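Local coordinates for PipY (Synechococcus elongatus, PDB 5NM8), which binds pyridoxal 5'-phosphate and is probably involved in keeping the cell's supply of that cofactor in balance, at residues L187-M192 with A206-V211; E6-L11 with T213-P218. All coordinates share one frame; numbering follows the deposited sequence.

Interaction 1: residues L187-M192 with A206-V211; sequences LTELSM and ATWIRV. With PLP (pyridoxal-5'-phosphate), chain C.
T207 turns OG1 between its own backbone N and carbonyl carbon (chi1 61°), and E189 bends at chi2 (-64°) so that its carboxylate meets that hydroxyl, the two side chains crossing at about a right angle. T207 OG1 gives its proton to E189 OE1 at 2.7 Å, on the anti side and well out of the carboxylate plane, and accepts from L190 N at 2.9 Å. T188 OG1 holds the other oxygen, E189 OE2. L190 O takes two donors: T207 N at 2.9 Å, in the carbonyl plane on a lone pair, and W208 N at 3.2 Å, tilted from that plane. Two residues on from L190, M192 N bonds W208 O. These bonds close the TIM barrel, joining strand 189-191 to strand 208-211 through a single bridge, S191 with W208.

R210 carries the seam to the cofactor. Its NH1 donates to S191 OG at 3.2 Å, close to the guanidinium plane, while H89 binds the same hydroxyl; its NE points almost straight at PLP N1, 3.0 Å away. A leucine here would probably leave the pyridine nitrogen without its donor and the ring freer to shift. An arginine facing N1, as in alanine racemase, probably keeps that nitrogen unprotonated and so makes the ring a weaker electron sink.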
# COMPACT_ATOMS: atom_id res chain seq x y z
N LEU A 187 5.81 2.42 -13.07
CA LEU A 187 5.58 3.19 -11.83
C LEU A 187 4.34 4.09 -11.91
O LEU A 187 4.42 5.30 -11.80
CB LEU A 187 6.77 4.08 -11.49
CG LEU A 187 8.02 3.46 -10.89
CD1 LEU A 187 9.00 4.60 -10.67
CD2 LEU A 187 7.75 2.74 -9.57
N THR A 188 3.20 3.47 -12.07
CA THR A 188 1.98 4.19 -12.34
C THR A 188 1.17 4.56 -11.08
O THR A 188 0.12 5.23 -11.18
CB THR A 188 1.12 3.34 -13.26
OG1 THR A 188 0.90 2.05 -12.67
CG2 THR A 188 1.84 3.18 -14.61
N GLU A 189 1.60 4.10 -9.92
CA GLU A 189 0.76 4.20 -8.74
C GLU A 189 1.38 5.08 -7.64
O GLU A 189 2.60 5.12 -7.45
CB GLU A 189 0.45 2.80 -8.20
CG GLU A 189 0.02 1.77 -9.22
CD GLU A 189 -1.30 2.10 -9.89
OE1 GLU A 189 -2.22 2.67 -9.24
OE2 GLU A 189 -1.38 1.78 -11.08
N LEU A 190 0.52 5.69 -6.84
CA LEU A 190 0.91 6.46 -5.65
C LEU A 190 -0.02 6.01 -4.54
O LEU A 190 -1.25 6.21 -4.62
CB LEU A 190 0.77 7.94 -5.89
CG LEU A 190 1.86 8.57 -6.73
CD1 LEU A 190 1.50 9.96 -7.14
CD2 LEU A 190 3.15 8.61 -5.91
N SER A 191 0.53 5.33 -3.57
CA SER A 191 -0.24 4.80 -2.44
C SER A 191 -0.05 5.79 -1.31
O SER A 191 1.04 5.86 -0.65
CB SER A 191 0.23 3.42 -2.08
OG SER A 191 -0.36 2.94 -0.86
N MET A 192 -1.07 6.63 -1.15
CA MET A 192 -1.04 7.70 -0.16
C MET A 192 -2.41 8.18 0.18
O MET A 192 -3.34 8.18 -0.69
CB MET A 192 -0.13 8.87 -0.60
CG MET A 192 -0.35 9.47 -1.94
SD MET A 192 0.95 10.67 -2.43
CE MET A 192 -0.02 11.58 -3.61
N ALA A 206 -2.86 10.65 -5.83
CA ALA A 206 -2.95 9.30 -5.28
C ALA A 206 -3.78 8.42 -6.20
O ALA A 206 -4.79 8.87 -6.74
CB ALA A 206 -3.58 9.34 -3.89
N THR A 207 -3.37 7.18 -6.39
CA THR A 207 -4.15 6.21 -7.12
C THR A 207 -4.72 5.11 -6.21
O THR A 207 -5.65 4.39 -6.61
CB THR A 207 -3.32 5.56 -8.22
OG1 THR A 207 -2.19 4.86 -7.65
CG2 THR A 207 -2.81 6.66 -9.18
N TRP A 208 -4.11 4.93 -5.04
CA TRP A 208 -4.58 4.02 -3.97
C TRP A 208 -4.66 4.83 -2.71
O TRP A 208 -3.67 5.49 -2.36
CB TRP A 208 -3.64 2.81 -3.75
CG TRP A 208 -3.62 1.89 -4.86
CD1 TRP A 208 -2.77 1.92 -5.89
CD2 TRP A 208 -4.51 0.79 -5.10
NE1 TRP A 208 -3.08 0.93 -6.79
CE2 TRP A 208 -4.14 0.22 -6.32
CE3 TRP A 208 -5.58 0.25 -4.42
CZ2 TRP A 208 -4.78 -0.93 -6.83
CZ3 TRP A 208 -6.23 -0.87 -4.93
CH2 TRP A 208 -5.84 -1.43 -6.12
N ILE A 209 -5.83 4.85 -2.06
CA ILE A 209 -5.93 5.41 -0.75
C ILE A 209 -6.17 4.30 0.24
O ILE A 209 -6.62 3.21 -0.14
CB ILE A 209 -6.96 6.57 -0.63
CG1 ILE A 209 -8.38 6.11 -1.02
CG2 ILE A 209 -6.54 7.76 -1.51
CD1 ILE A 209 -9.46 7.11 -0.57
N ARG A 210 -5.86 4.54 1.50
CA ARG A 210 -5.82 3.46 2.50
C ARG A 210 -6.58 3.92 3.69
O ARG A 210 -6.06 4.62 4.55
CB ARG A 210 -4.34 3.12 2.88
CG ARG A 210 -3.48 2.65 1.71
CD ARG A 210 -2.00 2.34 2.10
NE ARG A 210 -1.55 3.29 3.11
CZ ARG A 210 -0.87 4.41 2.91
NH1 ARG A 210 -0.39 4.74 1.74
NH2 ARG A 210 -0.58 5.15 3.95
N VAL A 211 -7.87 3.56 3.75
CA VAL A 211 -8.73 4.11 4.76
C VAL A 211 -9.21 3.05 5.73
O VAL A 211 -9.80 2.04 5.33
CB VAL A 211 -9.92 4.83 4.10
CG1 VAL A 211 -10.86 5.34 5.12
CG2 VAL A 211 -9.47 6.03 3.26
N1 PLP C . -2.14 2.80 5.99
C2 PLP C . -1.19 2.35 6.84
C2A PLP C . 0.21 2.07 6.38
C3 PLP C . -1.52 2.16 8.26
O3 PLP C . -0.58 1.73 9.14
C4 PLP C . -2.90 2.44 8.71
C4A PLP C . -3.26 2.25 10.14
C5 PLP C . -3.86 2.92 7.68
C6 PLP C . -3.41 3.07 6.37
C5A PLP C . -5.28 3.26 8.06
O4P PLP C . -5.24 4.42 8.92
P PLP C . -6.62 5.19 9.30
O1P PLP C . -7.30 5.39 7.95
O2P PLP C . -6.14 6.44 9.96
O3P PLP C . -7.38 4.27 10.25

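Interaction 2: residues E6-L11 with T213-P218; sequences ERLASL and TQLFGP. With PLP (pyridoxal-5'-phosphate), chain C.
L215 meets the N-terminal helix 4-14 with the two methyls of its branch. Its CG lies opposite the carbonyl carbon (chi1 -65°) and the chain then runs on extended, so that a side chain whose first bond leads away from the helix still ends against it. CD1 sits 3.9 Å from CD2 of L8, and CD2 is 3.8 Å from CD2 of L11; both leucines cross L215 at about a right angle. Beneath them lies strand 20-24, where L21 touches L8 and L11 while A23 touches L215.

Q214 stretches out fully, CG anti to its backbone N (chi1 -179°), and lays its amide nitrogen by the branch of L11, NE2 to CD1 4.0 Å. This is van der Waals contact; the polar grip is on the amide oxygen, OE1, which W198 NE1 holds. R7 works through its aliphatic part: CD presses on Q214 O at a tight 3.0 Å, CB lies near CD2 of L215, and the guanidinium runs on past the end of the short helix toward G217. L215 O, buried here, has no hydrogen-bond partner in the model.

G217, with positive phi, ends helix 213-216; a side chain at this position would run into the ring of P218. At the helix's other end T213 N and T213 OG1 both donate to PLP O3P, at 2.9 Å and 2.7 Å, the amide nearly straight. No hydrogen bond crosses between the helices, so leucine methyls and the arginine's alkyl chain do the holding, while the start of the short helix, with its partial positive charge, is likely to favour the phosphate.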
# COMPACT_ATOMS: atom_id res chain seq x y z
N GLU A 6 -22.89 2.40 4.37
CA GLU A 6 -23.13 3.80 4.15
C GLU A 6 -21.85 4.62 4.03
O GLU A 6 -21.74 5.51 3.19
CB GLU A 6 -24.00 4.41 5.25
CG GLU A 6 -24.89 5.53 4.72
CD GLU A 6 -25.84 5.02 3.62
OE1 GLU A 6 -26.20 3.82 3.65
OE2 GLU A 6 -26.20 5.82 2.71
N ARG A 7 -20.88 4.31 4.88
CA ARG A 7 -19.60 5.03 4.83
C ARG A 7 -18.86 4.74 3.52
O ARG A 7 -18.31 5.65 2.89
CB ARG A 7 -18.76 4.69 6.05
CG ARG A 7 -19.38 5.25 7.33
CD ARG A 7 -18.57 4.91 8.57
NE ARG A 7 -19.39 4.40 9.67
CZ ARG A 7 -19.13 4.56 10.98
NH1 ARG A 7 -18.05 5.25 11.41
NH2 ARG A 7 -19.96 4.03 11.87
N LEU A 8 -18.90 3.47 3.10
CA LEU A 8 -18.33 3.12 1.80
C LEU A 8 -18.94 3.87 0.66
O LEU A 8 -18.23 4.37 -0.19
CB LEU A 8 -18.51 1.64 1.51
CG LEU A 8 -17.41 0.74 2.00
CD1 LEU A 8 -17.80 -0.68 1.65
CD2 LEU A 8 -16.03 1.10 1.40
N ALA A 9 -20.28 3.89 0.58
CA ALA A 9 -20.93 4.58 -0.52
C ALA A 9 -20.60 6.07 -0.49
O ALA A 9 -20.32 6.66 -1.53
CB ALA A 9 -22.46 4.38 -0.48
N SER A 10 -20.64 6.67 0.69
CA SER A 10 -20.29 8.08 0.82
C SER A 10 -18.84 8.36 0.32
O SER A 10 -18.61 9.26 -0.51
CB SER A 10 -20.54 8.57 2.26
OG SER A 10 -19.85 9.79 2.48
N LEU A 11 -17.89 7.56 0.80
CA LEU A 11 -16.52 7.70 0.34
C LEU A 11 -16.37 7.43 -1.17
O LEU A 11 -15.78 8.23 -1.87
CB LEU A 11 -15.62 6.80 1.19
CG LEU A 11 -14.14 6.78 0.90
CD1 LEU A 11 -13.59 8.17 0.87
CD2 LEU A 11 -13.46 5.94 1.99
N THR A 213 -10.16 3.72 9.86
CA THR A 213 -11.08 4.27 10.85
C THR A 213 -12.34 4.92 10.28
O THR A 213 -13.46 4.62 10.72
CB THR A 213 -10.31 5.26 11.72
OG1 THR A 213 -9.16 4.59 12.25
CG2 THR A 213 -11.18 5.80 12.83
N GLN A 214 -12.20 5.75 9.27
CA GLN A 214 -13.42 6.36 8.69
C GLN A 214 -14.44 5.33 8.17
O GLN A 214 -15.64 5.63 8.14
CB GLN A 214 -13.09 7.34 7.59
CG GLN A 214 -14.29 8.04 6.96
CD GLN A 214 -13.90 8.90 5.78
OE1 GLN A 214 -12.91 9.64 5.82
NE2 GLN A 214 -14.69 8.81 4.71
N LEU A 215 -13.99 4.12 7.79
CA LEU A 215 -14.91 3.08 7.31
C LEU A 215 -15.36 2.16 8.38
O LEU A 215 -16.54 1.79 8.43
CB LEU A 215 -14.25 2.17 6.26
CG LEU A 215 -13.91 2.88 5.00
CD1 LEU A 215 -13.24 1.94 4.00
CD2 LEU A 215 -15.14 3.57 4.40
N PHE A 216 -14.42 1.70 9.20
CA PHE A 216 -14.71 0.66 10.17
C PHE A 216 -14.97 1.24 11.55
O PHE A 216 -15.36 0.51 12.43
CB PHE A 216 -13.58 -0.35 10.22
CG PHE A 216 -13.44 -1.13 8.95
CD1 PHE A 216 -14.45 -2.00 8.55
CD2 PHE A 216 -12.32 -1.00 8.15
CE1 PHE A 216 -14.32 -2.72 7.37
CE2 PHE A 216 -12.20 -1.69 6.98
CZ PHE A 216 -13.19 -2.56 6.59
N GLY A 217 -14.78 2.54 11.73
CA GLY A 217 -14.81 3.11 13.05
C GLY A 217 -13.61 2.67 13.87
O GLY A 217 -12.69 2.03 13.35
N PRO A 218 -13.60 3.02 15.17
CA PRO A 218 -12.45 2.70 16.01
C PRO A 218 -12.40 1.21 16.46
O PRO A 218 -13.42 0.50 16.43
CB PRO A 218 -12.60 3.68 17.20
CG PRO A 218 -13.72 4.62 16.83
CD PRO A 218 -14.59 3.84 15.90
N1 PLP C . -2.14 2.80 5.99
C2 PLP C . -1.19 2.35 6.84
C2A PLP C . 0.21 2.07 6.38
C3 PLP C . -1.52 2.16 8.26
O3 PLP C . -0.58 1.73 9.14
C4 PLP C . -2.90 2.44 8.71
C4A PLP C . -3.26 2.25 10.14
C5 PLP C . -3.86 2.92 7.68
C6 PLP C . -3.41 3.07 6.37
C5A PLP C . -5.28 3.26 8.06
O4P PLP C . -5.24 4.42 8.92
P PLP C . -6.62 5.19 9.30
O1P PLP C . -7.30 5.39 7.95
O2P PLP C . -6.14 6.44 9.96
O3P PLP C . -7.38 4.27 10.25

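Interaction 1 lies near the middle of the chain, in the wall of the barrel, whereas interaction 2 sits farther out, with R7 of helix 4-14 and Q214 of helix 213-216 at its edge. The two share no element, yet strand 208-211 runs straight on into helix 213-216, and V211 CG1 touches L11 CD2 at 4.1 Å. Their chemistry differs accordingly: strand against strand is held by backbone and side-chain hydrogen bonds, helix against helix by apolar packing. Both reach the same cofactor from opposite ends, 187-192/206-211 at the pyridine nitrogen and 6-11/213-218 at the phosphate, with S195, G212 and N47 supplying further bonds to it.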